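Local coordinates for sugar ABC transporter substrate-binding protein (Treponema pallidum subsp. pallidum, PDB 5U2P), which probably binds a sugar or another small ligand in the periplasm and delivers it to an ABC transporter, its natural ligand being uncertain, at residues Asp116-Pro121 / Gly343-Arg348; Pro132-Val137 / Ser336-His341; Gly302-Gln307 / Gly370-Ala375. All blocks are in the same frame, centred on the assembly; numbering follows the deposited sequence.

Interaction 1 of 3, residues Asp116-Pro121 / Gly343-Arg348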
loop_
_atom_site.group_PDB
_atom_site.type_symbol
_atom_site.label_atom_id
_atom_site.label_comp_id
_atom_site.label_asym_id
_atom_site.label_seq_id
_atom_site.Cartn_x
_atom_site.Cartn_y
_atom_site.Cartn_z
ATOM N N ASP A 116 5.310 -16.804 8.592
ATOM C CA ASP A 116 4.830 -17.146 7.256
ATOM C C ASP A 116 4.221 -15.928 6.544
ATOM O O ASP A 116 3.974 -15.958 5.339
ATOM C CB ASP A 116 3.796 -18.262 7.333
ATOM C CG ASP A 116 4.388 -19.590 7.772
ATOM O OD1 ASP A 116 5.572 -19.855 7.464
ATOM O OD2 ASP A 116 3.649 -20.370 8.414
ATOM N N LEU A 117 3.987 -14.850 7.280
ATOM C CA LEU A 117 3.482 -13.627 6.662
ATOM C C LEU A 117 4.519 -12.968 5.760
ATOM O O LEU A 117 5.700 -12.913 6.100
ATOM C CB LEU A 117 3.061 -12.627 7.731
ATOM C CG LEU A 117 1.870 -13.031 8.599
ATOM C CD1 LEU A 117 1.745 -12.059 9.750
ATOM C CD2 LEU A 117 0.605 -13.074 7.775
ATOM N N LEU A 118 4.067 -12.417 4.634
ATOM C CA LEU A 118 4.966 -11.714 3.738
ATOM C C LEU A 118 5.353 -10.355 4.312
ATOM O O LEU A 118 6.535 -9.996 4.339
ATOM C CB LEU A 118 4.322 -11.554 2.361
ATOM C CG LEU A 118 4.055 -12.880 1.635
ATOM C CD1 LEU A 118 3.233 -12.691 0.371
ATOM C CD2 LEU A 118 5.347 -13.607 1.311
ATOM N N ILE A 119 4.348 -9.595 4.736
ATOM C CA ILE A 119 4.536 -8.250 5.284
ATOM C C ILE A 119 3.721 -8.145 6.578
ATOM O O ILE A 119 2.558 -7.719 6.549
ATOM C CB ILE A 119 4.083 -7.138 4.304
ATOM C CG1 ILE A 119 4.588 -7.390 2.883
ATOM C CG2 ILE A 119 4.546 -5.775 4.828
ATOM C CD1 ILE A 119 3.935 -6.485 1.839
ATOM N N PRO A 120 4.293 -8.593 7.704
ATOM C CA PRO A 120 3.466 -8.624 8.917
ATOM C C PRO A 120 2.904 -7.241 9.251
ATOM O O PRO A 120 3.657 -6.265 9.273
ATOM C CB PRO A 120 4.437 -9.112 10.002
ATOM C CG PRO A 120 5.542 -9.779 9.280
ATOM C CD PRO A 120 5.648 -9.124 7.933
ATOM N N PRO A 121 1.586 -7.145 9.465
ATOM C CA PRO A 121 1.021 -5.892 9.965
ATOM C C PRO A 121 1.597 -5.532 11.315
ATOM O O PRO A 121 1.806 -6.423 12.150
ATOM C CB PRO A 121 -0.471 -6.193 10.091
ATOM C CG PRO A 121 -0.685 -7.448 9.310
ATOM C CD PRO A 121 0.566 -8.195 9.359
ATOM N N GLY A 343 -6.329 -10.263 -5.002
ATOM C CA GLY A 343 -5.274 -9.433 -4.454
ATOM C C GLY A 343 -4.040 -10.244 -4.140
ATOM O O GLY A 343 -3.971 -11.447 -4.418
ATOM N N LEU A 344 -3.046 -9.562 -3.585
ATOM C CA LEU A 344 -1.782 -10.180 -3.255
ATOM C C LEU A 344 -1.949 -11.089 -2.033
ATOM O O LEU A 344 -2.714 -10.773 -1.118
ATOM C CB LEU A 344 -0.716 -9.098 -3.011
ATOM C CG LEU A 344 -0.329 -8.289 -4.263
ATOM C CD1 LEU A 344 0.528 -7.092 -3.866
ATOM C CD2 LEU A 344 0.402 -9.153 -5.272
ATOM N N PRO A 345 -1.241 -12.228 -2.015
ATOM C CA PRO A 345 -1.373 -13.147 -0.882
ATOM C C PRO A 345 -0.871 -12.534 0.422
ATOM O O PRO A 345 -0.069 -11.590 0.418
ATOM C CB PRO A 345 -0.508 -14.347 -1.296
ATOM C CG PRO A 345 0.520 -13.766 -2.202
ATOM C CD PRO A 345 -0.207 -12.686 -2.967
ATOM N N ALA A 346 -1.329 -13.085 1.535
ATOM C CA ALA A 346 -0.884 -12.633 2.858
ATOM C C ALA A 346 0.281 -13.480 3.356
ATOM O O ALA A 346 1.144 -13.007 4.106
ATOM C CB ALA A 346 -2.028 -12.699 3.847
ATOM N N PHE A 347 0.285 -14.737 2.926
ATOM C CA PHE A 347 1.262 -15.721 3.366
ATOM C C PHE A 347 2.157 -16.251 2.239
ATOM O O PHE A 347 1.786 -16.281 1.061
ATOM C CB PHE A 347 0.548 -16.904 4.044
ATOM C CG PHE A 347 -0.082 -16.558 5.372
ATOM C CD1 PHE A 347 0.611 -16.752 6.556
ATOM C CD2 PHE A 347 -1.367 -16.038 5.428
ATOM C CE1 PHE A 347 0.036 -16.431 7.770
ATOM C CE2 PHE A 347 -1.947 -15.716 6.635
ATOM C CZ PHE A 347 -1.243 -15.912 7.814
ATOM N N ARG A 348 3.354 -16.650 2.651
ATOM C CA ARG A 348 4.299 -17.406 1.829
ATOM C C ARG A 348 3.678 -18.667 1.217
ATOM O O ARG A 348 2.921 -19.376 1.879
ATOM C CB ARG A 348 5.485 -17.818 2.704
ATOM C CG ARG A 348 6.849 -17.676 2.094
ATOM C CD ARG A 348 7.918 -17.863 3.176
ATOM N NE ARG A 348 7.791 -16.874 4.248
ATOM C CZ ARG A 348 8.113 -15.593 4.113
ATOM N NH1 ARG A 348 8.576 -15.156 2.951
ATOM N NH2 ARG A 348 7.977 -14.751 5.131
HETATM O O HOH W 1 8.643 -11.719 4.809
HETATM O O HOH W 2 1.502 -10.322 4.925
#
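L117 and F347 form a single backbone bridge between two long loops of a two-lobed periplasmic binding protein, one loop leading from helix 101-104 to strand 131-132 and the other from helix 331-337 to helix 360-367. Two backbone hydrogen bonds flank the bridged pair. R348 N donates to D116 O at 2.8 Å, almost straight at 175°, and L118 N donates to A346 O at 3.0 Å. The same two carbonyls also receive CA-H...O contacts, D116 O from F347 CA and A346 O from L117 CA, as expected where two backbones run this close.

Apolar packing covers both sides of this bridge. L117 and F347 run side by side in the same direction, and a CH-pi contact puts L117 CD2 3.6 Å from the F347 ring centroid, over the face but shifted toward the rim. D116 CB meets the same ring in its plane, at CD1. Across the bridge, L118 forks: CD1 reaches P345 CG at 3.9 Å, while CD2 lies over a face of the R348 guanidinium.

That guanidinium is fixed by polar groups. The R348 chain bends at CG-CD (chi3 -60°), turning its end toward 116-121, where NH1 bonds E368 O and NH2 bonds P115 O. Two waters add to the link between the loops: one accepts from I119 N at 2.9 Å and also bonds A346 O. The other sits at the guanidinium edge, hydrogen-bonded to L118 O at 2.8 Å and accepting from R348 NH2 at 3.1 Å.

Interaction 2 of 3, residues Pro132-Val137 / Ser336-His341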
loop_
_atom_site.group_PDB
_atom_site.type_symbol
_atom_site.label_atom_id
_atom_site.label_comp_id
_atom_site.label_asym_id
_atom_site.label_seq_id
_atom_site.Cartn_x
_atom_site.Cartn_y
_atom_site.Cartn_z
ATOM N N PRO A 132 -4.026 -11.010 8.572
ATOM C CA PRO A 132 -4.386 -10.238 7.383
ATOM C C PRO A 132 -4.872 -11.103 6.246
ATOM O O PRO A 132 -4.422 -12.238 6.130
ATOM C CB PRO A 132 -3.077 -9.563 7.002
ATOM C CG PRO A 132 -2.056 -10.502 7.458
ATOM C CD PRO A 132 -2.566 -11.167 8.682
ATOM N N LEU A 133 -5.779 -10.564 5.434
ATOM C CA LEU A 133 -6.296 -11.270 4.263
ATOM C C LEU A 133 -5.480 -11.031 2.991
ATOM O O LEU A 133 -5.657 -11.745 1.995
ATOM C CB LEU A 133 -7.742 -10.854 4.026
ATOM C CG LEU A 133 -8.663 -11.054 5.225
ATOM C CD1 LEU A 133 -10.088 -10.666 4.858
ATOM C CD2 LEU A 133 -8.596 -12.481 5.761
ATOM N N ASN A 134 -4.598 -10.032 3.030
ATOM C CA ASN A 134 -3.673 -9.690 1.942
ATOM C C ASN A 134 -2.406 -9.093 2.550
ATOM O O ASN A 134 -2.481 -8.526 3.645
ATOM C CB ASN A 134 -4.286 -8.662 0.973
ATOM C CG ASN A 134 -5.567 -9.154 0.307
ATOM O OD1 ASN A 134 -6.673 -8.892 0.771
ATOM N ND2 ASN A 134 -5.410 -9.844 -0.822
ATOM N N CYS A 135 -1.264 -9.142 1.858
ATOM C CA CYS A 135 -0.071 -8.502 2.393
ATOM C C CYS A 135 -0.093 -6.992 2.156
ATOM O O CYS A 135 0.462 -6.215 2.945
ATOM C CB CYS A 135 1.214 -9.110 1.808
ATOM S SG CYS A 135 1.505 -8.832 -0.001
ATOM N N ALA A 136 -0.783 -6.579 1.097
ATOM C CA ALA A 136 -0.798 -5.189 0.669
ATOM C C ALA A 136 -1.926 -4.986 -0.307
ATOM O O ALA A 136 -2.323 -5.929 -0.997
ATOM C CB ALA A 136 0.533 -4.805 0.041
ATOM N N VAL A 137 -2.454 -3.766 -0.347
ATOM C CA VAL A 137 -3.470 -3.374 -1.325
ATOM C C VAL A 137 -2.831 -2.999 -2.665
ATOM O O VAL A 137 -3.327 -3.341 -3.752
ATOM C CB VAL A 137 -4.307 -2.175 -0.818
ATOM C CG1 VAL A 137 -5.251 -1.679 -1.912
ATOM C CG2 VAL A 137 -5.097 -2.579 0.413
ATOM N N SER A 336 -7.035 -22.545 -0.630
ATOM C CA SER A 336 -8.466 -22.562 -0.884
ATOM C C SER A 336 -9.037 -21.152 -0.951
ATOM O O SER A 336 -9.767 -20.800 -1.879
ATOM C CB SER A 336 -9.167 -23.379 0.202
ATOM O OG SER A 336 -10.569 -23.359 0.036
ATOM N N PHE A 337 -8.673 -20.324 0.017
ATOM C CA PHE A 337 -9.161 -18.959 0.083
ATOM C C PHE A 337 -8.844 -18.149 -1.172
ATOM O O PHE A 337 -9.685 -17.393 -1.664
ATOM C CB PHE A 337 -8.559 -18.303 1.341
ATOM C CG PHE A 337 -9.038 -16.903 1.615
ATOM C CD1 PHE A 337 -10.385 -16.608 1.662
ATOM C CD2 PHE A 337 -8.126 -15.890 1.884
ATOM C CE1 PHE A 337 -10.820 -15.329 1.940
ATOM C CE2 PHE A 337 -8.556 -14.596 2.158
ATOM C CZ PHE A 337 -9.903 -14.317 2.189
ATOM N N PHE A 338 -7.621 -18.277 -1.681
ATOM C CA PHE A 338 -7.184 -17.454 -2.791
ATOM C C PHE A 338 -7.571 -18.029 -4.152
ATOM O O PHE A 338 -7.179 -17.484 -5.186
ATOM C CB PHE A 338 -5.677 -17.220 -2.713
ATOM C CG PHE A 338 -5.325 -16.000 -1.888
ATOM C CD1 PHE A 338 -5.129 -16.102 -0.522
ATOM C CD2 PHE A 338 -5.293 -14.748 -2.470
ATOM C CE1 PHE A 338 -4.855 -14.974 0.239
ATOM C CE2 PHE A 338 -5.025 -13.612 -1.714
ATOM C CZ PHE A 338 -4.802 -13.731 -0.354
ATOM N N GLU A 339 -8.358 -19.101 -4.151
ATOM C CA GLU A 339 -9.042 -19.515 -5.379
ATOM C C GLU A 339 -10.221 -18.569 -5.643
ATOM O O GLU A 339 -10.734 -18.502 -6.757
ATOM C CB GLU A 339 -9.511 -20.965 -5.279
ATOM C CG GLU A 339 -8.361 -21.958 -5.352
ATOM C CD GLU A 339 -8.814 -23.392 -5.187
ATOM O OE1 GLU A 339 -10.038 -23.618 -5.087
ATOM O OE2 GLU A 339 -7.947 -24.292 -5.156
ATOM N N GLU A 340 -10.617 -17.827 -4.610
ATOM C CA GLU A 340 -11.710 -16.864 -4.684
ATOM C C GLU A 340 -11.275 -15.438 -4.357
ATOM O O GLU A 340 -11.689 -14.479 -4.999
ATOM C CB GLU A 340 -12.819 -17.277 -3.721
ATOM C CG GLU A 340 -13.320 -18.687 -3.940
ATOM C CD GLU A 340 -14.713 -18.890 -3.387
ATOM O OE1 GLU A 340 -14.835 -19.477 -2.291
ATOM O OE2 GLU A 340 -15.681 -18.460 -4.049
ATOM N N HIS A 341 -10.451 -15.294 -3.331
ATOM C CA HIS A 341 -10.089 -13.972 -2.855
ATOM C C HIS A 341 -9.084 -13.323 -3.791
ATOM O O HIS A 341 -8.100 -13.951 -4.181
ATOM C CB HIS A 341 -9.525 -14.069 -1.434
ATOM C CG HIS A 341 -9.349 -12.744 -0.761
ATOM N ND1 HIS A 341 -10.411 -11.948 -0.397
ATOM C CD2 HIS A 341 -8.231 -12.074 -0.393
ATOM C CE1 HIS A 341 -9.958 -10.839 0.163
ATOM N NE2 HIS A 341 -8.638 -10.893 0.181
#
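A connection between the two lobes, typical of periplasmic binding proteins, carries L133 and N134, which meet F337, F338 and H341 in the last turn of helix 331-337 and the residues that follow. The 132-137 segment runs from strand 131-132, at the edge of the five-stranded sheet, to strand 138-145 in the other sheet.

The polar link is one side-chain hydrogen bond: H341 NE2 donates to N134 OD1 at 2.9 Å, with an N-H...O angle of 164°. The two side chains come from opposite directions. The oxygen lies in the imidazole plane at its edge, whereas the amide is turned 32° against the ring, and the donor reaches OD1 from somewhat outside the carbonyl plane. N134 ND2 bonds the backbone oxygens of K342 and L344, so both ends of the amide are engaged and its rotation is well defined.

On the helix side, the imidazole is held by its neighbours. H341 CG stands opposite its own N (chi1 -170°), which carries the ring out toward N134. F337 CZ lies 3.4 Å above the imidazole plane of H341, shifted toward the rim, and H341 CB in turn sits over the centre of the F337 ring. F337 O accepts from both E340 N and H341 N, which ties the backbone of H341 back to F337.

L133 fills the remaining contact with apolar and carbonyl atoms. Its CB is 3.9 Å from H341 NE2, and its side chain crosses that of F337 at about a right angle, L133 CD2 to F337 CE2 at 4.2 Å. From the F338 ring, CZ comes obliquely within 3.2 Å of L133 O.

Interaction 3 of 3, residues Gly302-Gln307 / Gly370-Ala375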
loop_
_atom_site.group_PDB
_atom_site.type_symbol
_atom_site.label_atom_id
_atom_site.label_comp_id
_atom_site.label_asym_id
_atom_site.label_seq_id
_atom_site.Cartn_x
_atom_site.Cartn_y
_atom_site.Cartn_z
ATOM N N GLY A 302 3.952 1.281 -0.536
ATOM C CA GLY A 302 2.635 0.981 -1.071
ATOM C C GLY A 302 1.554 1.266 -0.063
ATOM O O GLY A 302 1.768 1.993 0.913
ATOM N N SER A 303 0.383 0.701 -0.309
ATOM C CA SER A 303 -0.684 0.711 0.657
ATOM C C SER A 303 -0.772 -0.625 1.367
ATOM O O SER A 303 -0.939 -1.664 0.719
ATOM C CB SER A 303 -2.031 0.985 0.026
ATOM O OG SER A 303 -3.016 0.869 1.044
ATOM N N LEU A 304 -0.661 -0.571 2.687
ATOM C CA LEU A 304 -0.836 -1.739 3.556
ATOM C C LEU A 304 -2.175 -1.657 4.288
ATOM O O LEU A 304 -2.378 -2.309 5.321
ATOM C CB LEU A 304 0.343 -1.852 4.535
ATOM C CG LEU A 304 1.748 -1.814 3.907
ATOM C CD1 LEU A 304 2.858 -1.944 4.959
ATOM C CD2 LEU A 304 1.900 -2.900 2.838
ATOM N N GLU A 305 -3.100 -0.890 3.723
ATOM C CA GLU A 305 -4.431 -0.726 4.287
ATOM C C GLU A 305 -5.296 -1.931 3.937
ATOM O O GLU A 305 -6.262 -1.817 3.191
ATOM C CB GLU A 305 -5.078 0.566 3.779
ATOM C CG GLU A 305 -4.308 1.849 4.201
ATOM C CD GLU A 305 -4.694 2.361 5.567
ATOM O OE1 GLU A 305 -5.786 1.990 6.049
ATOM O OE2 GLU A 305 -3.899 3.121 6.168
ATOM N N VAL A 306 -4.918 -3.073 4.489
ATOM C CA VAL A 306 -5.582 -4.343 4.251
ATOM C C VAL A 306 -6.564 -4.678 5.370
ATOM O O VAL A 306 -6.555 -4.054 6.430
ATOM C CB VAL A 306 -4.552 -5.482 4.105
ATOM C CG1 VAL A 306 -3.555 -5.184 2.942
ATOM C CG2 VAL A 306 -3.801 -5.744 5.416
ATOM N N GLN A 307 -7.439 -5.640 5.106
ATOM C CA GLN A 307 -8.352 -6.122 6.125
ATOM C C GLN A 307 -7.719 -7.261 6.910
ATOM O O GLN A 307 -6.840 -7.969 6.410
ATOM C CB GLN A 307 -9.672 -6.569 5.493
ATOM C CG GLN A 307 -10.450 -5.421 4.833
ATOM C CD GLN A 307 -10.589 -4.178 5.731
ATOM O OE1 GLN A 307 -10.033 -3.106 5.442
ATOM N NE2 GLN A 307 -11.336 -4.319 6.816
ATOM N N GLY A 370 9.390 -9.057 2.985
ATOM C CA GLY A 370 8.762 -8.075 3.848
ATOM C C GLY A 370 9.338 -6.673 3.759
ATOM O O GLY A 370 9.063 -5.837 4.634
ATOM N N LYS A 371 10.085 -6.409 2.683
ATOM C CA LYS A 371 10.725 -5.118 2.462
ATOM C C LYS A 371 9.747 -4.137 1.827
ATOM O O LYS A 371 9.961 -3.675 0.707
ATOM C CB LYS A 371 11.966 -5.281 1.576
ATOM C CG LYS A 371 13.131 -6.021 2.240
ATOM C CD LYS A 371 14.232 -6.300 1.212
ATOM C CE LYS A 371 15.514 -6.783 1.859
ATOM N NZ LYS A 371 15.293 -8.021 2.630
ATOM N N VAL A 372 8.687 -3.817 2.561
ATOM C CA VAL A 372 7.638 -2.899 2.099
ATOM C C VAL A 372 7.123 -2.106 3.300
ATOM O O VAL A 372 6.850 -2.696 4.346
ATOM C CB VAL A 372 6.433 -3.646 1.448
ATOM C CG1 VAL A 372 5.441 -2.649 0.850
ATOM C CG2 VAL A 372 6.895 -4.684 0.417
ATOM N N ILE A 373 6.983 -0.791 3.151
ATOM C CA ILE A 373 6.394 0.062 4.164
ATOM C C ILE A 373 5.310 0.911 3.556
ATOM O O ILE A 373 5.266 1.094 2.340
ATOM C CB ILE A 373 7.449 0.949 4.848
ATOM C CG1 ILE A 373 8.173 1.848 3.831
ATOM C CG2 ILE A 373 8.421 0.052 5.562
ATOM C CD1 ILE A 373 9.176 2.844 4.510
ATOM N N GLN A 374 4.395 1.388 4.387
ATOM C CA GLN A 374 3.270 2.154 3.869
ATOM C C GLN A 374 3.648 3.591 3.497
ATOM O O GLN A 374 4.142 4.377 4.335
ATOM C CB GLN A 374 2.120 2.173 4.871
ATOM C CG GLN A 374 0.928 2.969 4.339
ATOM C CD GLN A 374 -0.402 2.515 4.870
ATOM O OE1 GLN A 374 -0.801 1.359 4.689
ATOM N NE2 GLN A 374 -1.115 3.433 5.518
ATOM N N ALA A 375 3.388 3.935 2.237
ATOM C CA ALA A 375 3.574 5.288 1.745
ATOM C C ALA A 375 2.652 6.270 2.447
ATOM O O ALA A 375 1.494 5.963 2.729
ATOM C CB ALA A 375 3.337 5.351 0.225
#
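G302 bridges to Q374 in parallel fashion, with G302 N donating to I373 O at 3.2 Å and A375 N donating to G302 O at 2.9 Å, although the touching parts, 302-305 and 372-375, run 81° apart end to end and the pairing is short. Q374 CA adds a CA-H...O contact to G302 O, so that carbonyl is approached from two successive residues.

Where the backbones part, the Q374 side chain takes over. With CG opposite the backbone N and the chain extended beyond it, the amide reaches along the 302-307 segment and uses both its ends. OE1 accepts from L304 N at 2.8 Å through a bent N-H. NE2 donates to E305 OE2 at 2.9 Å, meeting the lone pair anti to the other carboxylate oxygen, nearly in the amide plane. The carboxylate and amide are turned 40° against each other. E305 arrives crosswise because its chain bends at CB-CG (chi2 -86°).

L304 slides past Q374 in the opposite direction, placing CD2 4.1 Å from V372 CG1 and CD1 3.7 Å from Q374 N. The turn that presents these groups is held locally: S303 OG accepts from E305 N in an ST turn, and E305 centres an inverse gamma turn.

The A375 side chain is about 4 Å from a bound 1,2-ethanediol, probably a crystallisation additive. The turn at 304-306 carries the chain from strand 300-303 in one sheet to strand 307-311 in the other, with Q374 gripping it from the side: an interlobe connection of the kind found in two-lobed periplasmic binding proteins.

Overall arrangement
From the N terminus, 116-121 comes first and meets 343-348 more than 200 residues later, so interaction 1 closes the largest of the three loops. Interaction 2 closes a slightly shorter one within it, joining 132-137 to 336-341. Interaction 3 starts at 302-307, inside both loops, and finishes at 370-375, beyond them, crossing each. Two of the segments, 132-137 and 302-307, pass between the sheets and pair by backbone bonds, V137 N to S303 O and L133 N to Q307 O. I119 packs on V372 and L304, joining interactions 1 and 3. Interactions 2 and 3 tie these connections to helix 331-337 and strand 372-374; interaction 1 ties the loops before strand 131-132 and after that helix.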